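Local coordinates for spindle pole body-associated protein VIK1 (Saccharomyces cerevisiae, PDB 2O0A) that recruits the minus-end-directed kinesin Kar3 to microtubules as its partner in a heterodimer that cross-links antiparallel microtubules, at residues 99-104 and 270-275. Numbering follows the deposited sequence.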
loop_
_atom_site.group_PDB
_atom_site.type_symbol
_atom_site.label_atom_id
_atom_site.label_comp_id
_atom_site.label_asym_id
_atom_site.label_seq_id
_atom_site.Cartn_x
_atom_site.Cartn_y
_atom_site.Cartn_z
ATOM N N LEU A 99 -5.654 -0.457 2.801
ATOM C CA LEU A 99 -6.830 -0.487 3.681
ATOM C C LEU A 99 -7.490 -1.846 3.584
ATOM O O LEU A 99 -7.789 -2.340 2.484
ATOM C CB LEU A 99 -7.830 0.595 3.245
ATOM C CG LEU A 99 -7.553 2.042 3.664
ATOM C CD1 LEU A 99 -6.253 2.577 3.119
ATOM C CD2 LEU A 99 -8.704 2.954 3.251
ATOM N N SER A 100 -7.719 -2.449 4.742
ATOM C CA SER A 100 -8.294 -3.796 4.834
ATOM C C SER A 100 -9.217 -3.805 6.028
ATOM O O SER A 100 -9.038 -3.011 6.940
ATOM C CB SER A 100 -7.199 -4.820 5.060
ATOM O OG SER A 100 -6.368 -4.976 3.897
ATOM N N THR A 101 -10.202 -4.701 6.036
ATOM C CA THR A 101 -11.062 -4.824 7.224
ATOM C C THR A 101 -10.918 -6.189 7.904
ATOM O O THR A 101 -11.611 -6.486 8.897
ATOM C CB THR A 101 -12.555 -4.544 6.901
ATOM O OG1 THR A 101 -12.984 -5.433 5.862
ATOM C CG2 THR A 101 -12.760 -3.091 6.470
ATOM N N THR A 102 -10.029 -7.017 7.363
ATOM C CA THR A 102 -9.704 -8.326 7.918
ATOM C C THR A 102 -8.186 -8.479 7.940
ATOM O O THR A 102 -7.485 -7.738 7.242
ATOM C CB THR A 102 -10.314 -9.463 7.083
ATOM O OG1 THR A 102 -9.861 -9.374 5.722
ATOM C CG2 THR A 102 -11.834 -9.409 7.119
ATOM N N PRO A 103 -7.670 -9.416 8.755
ATOM C CA PRO A 103 -6.231 -9.682 8.774
ATOM C C PRO A 103 -5.682 -9.902 7.371
ATOM O O PRO A 103 -6.240 -10.695 6.593
ATOM C CB PRO A 103 -6.133 -10.967 9.598
ATOM C CG PRO A 103 -7.279 -10.869 10.541
ATOM C CD PRO A 103 -8.394 -10.257 9.731
ATOM N N HIS A 104 -4.605 -9.185 7.040
ATOM C CA HIS A 104 -3.999 -9.287 5.720
ATOM C C HIS A 104 -2.475 -9.495 5.742
ATOM O O HIS A 104 -1.710 -8.864 4.967
ATOM C CB HIS A 104 -4.359 -8.052 4.895
ATOM C CG HIS A 104 -5.639 -8.193 4.122
ATOM N ND1 HIS A 104 -5.672 -8.285 2.747
ATOM C CD2 HIS A 104 -6.927 -8.272 4.534
ATOM C CE1 HIS A 104 -6.926 -8.414 2.347
ATOM N NE2 HIS A 104 -7.709 -8.403 3.410
ATOM N N LEU A 270 -11.229 -5.118 -0.719
ATOM C CA LEU A 270 -12.669 -5.248 -0.509
ATOM C C LEU A 270 -13.042 -6.719 -0.493
ATOM O O LEU A 270 -13.046 -7.385 -1.522
ATOM C CB LEU A 270 -13.447 -4.485 -1.592
ATOM C CG LEU A 270 -13.093 -3.026 -1.913
ATOM C CD1 LEU A 270 -14.040 -2.501 -2.977
ATOM C CD2 LEU A 270 -13.113 -2.114 -0.669
ATOM N N ASN A 271 -13.340 -7.229 0.695
ATOM C CA ASN A 271 -13.632 -8.646 0.851
ATOM C C ASN A 271 -14.661 -8.867 1.940
ATOM O O ASN A 271 -14.778 -9.961 2.479
ATOM C CB ASN A 271 -12.343 -9.400 1.189
ATOM C CG ASN A 271 -11.864 -9.129 2.603
ATOM O OD1 ASN A 271 -12.188 -8.091 3.196
ATOM N ND2 ASN A 271 -11.106 -10.067 3.161
ATOM N N ASP A 272 -15.403 -7.811 2.248
ATOM C CA ASP A 272 -16.195 -7.734 3.466
ATOM C C ASP A 272 -17.476 -6.956 3.171
ATOM O O ASP A 272 -17.473 -5.725 3.108
ATOM C CB ASP A 272 -15.345 -7.005 4.508
ATOM C CG ASP A 272 -15.949 -7.005 5.887
ATOM O OD1 ASP A 272 -16.902 -7.771 6.155
ATOM O OD2 ASP A 272 -15.438 -6.222 6.717
ATOM N N SER A 273 -18.587 -7.668 3.000
ATOM C CA SER A 273 -19.831 -6.999 2.643
ATOM C C SER A 273 -20.284 -5.897 3.604
ATOM O O SER A 273 -20.730 -4.841 3.169
ATOM C CB SER A 273 -20.944 -8.021 2.444
ATOM O OG SER A 273 -20.684 -8.766 1.275
ATOM N N LYS A 274 -20.158 -6.131 4.907
ATOM C CA LYS A 274 -20.670 -5.162 5.883
ATOM C C LYS A 274 -19.936 -3.821 5.824
ATOM O O LYS A 274 -20.525 -2.786 6.076
ATOM C CB LYS A 274 -20.700 -5.737 7.303
ATOM C CG LYS A 274 -19.354 -6.012 7.922
ATOM C CD LYS A 274 -19.533 -6.405 9.378
ATOM C CE LYS A 274 -18.301 -6.078 10.190
ATOM N NZ LYS A 274 -18.638 -5.862 11.629
ATOM N N ASN A 275 -18.672 -3.852 5.407
ATOM C CA ASN A 275 -17.853 -2.642 5.368
ATOM C C ASN A 275 -17.615 -2.025 3.992
ATOM O O ASN A 275 -17.021 -0.954 3.890
ATOM C CB ASN A 275 -16.516 -2.891 6.077
ATOM C CG ASN A 275 -16.694 -3.233 7.547
ATOM O OD1 ASN A 275 -16.014 -4.107 8.079
ATOM N ND2 ASN A 275 -17.624 -2.546 8.204
HETATM O O HOH W 1 -10.227 -6.421 3.757
HETATM O O HOH W 2 -12.885 -4.816 3.090
#
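T101 and D272 meet through a direct hydrogen bond: T101 OG1 donates to D272 OD2 at 2.7 Å. The hydroxyl reaches the carboxylate on its anti side, 17° out of plane. D272 holds its CG anti to the backbone N (chi1 -172°), which carries the carboxylate across to T101. A second direct bond runs tip to tip, from N271 ND2 to T102 OG1 at 2.9 Å. It is nearly straight, at 166°, and T102 OG1 lies close to the plane of the amide.

Two waters add to these bonds. Water 1 accepts from T101 N at 2.9 Å. It also lies 2.6 Å from N271 OD1, to which it may donate. Water 2 donates to T101 OG1 and takes a weak bond from N271 N. An alanine in place of N271 would probably leave T102 OG1 without its amide donor, take a likely partner from water 1 and weaken the tie between the loops.

Nonpolar contact is slight. T101 CG2 lies 3.8 Å from N275 CB, and I234 and L279 also touch T101.

Both loops leave the C-terminal ends of neighbouring parallel strands, 94-99 and 265-270, and lead into helices 105-116 and 276-289. Judged by topology, 99-104 probably occupies the place of the P-loop of active kinesins, with 270-275 as the neighbouring strand-to-helix loop; this Vik1 motor homology domain keeps the fold but lacks a nucleotide-binding site.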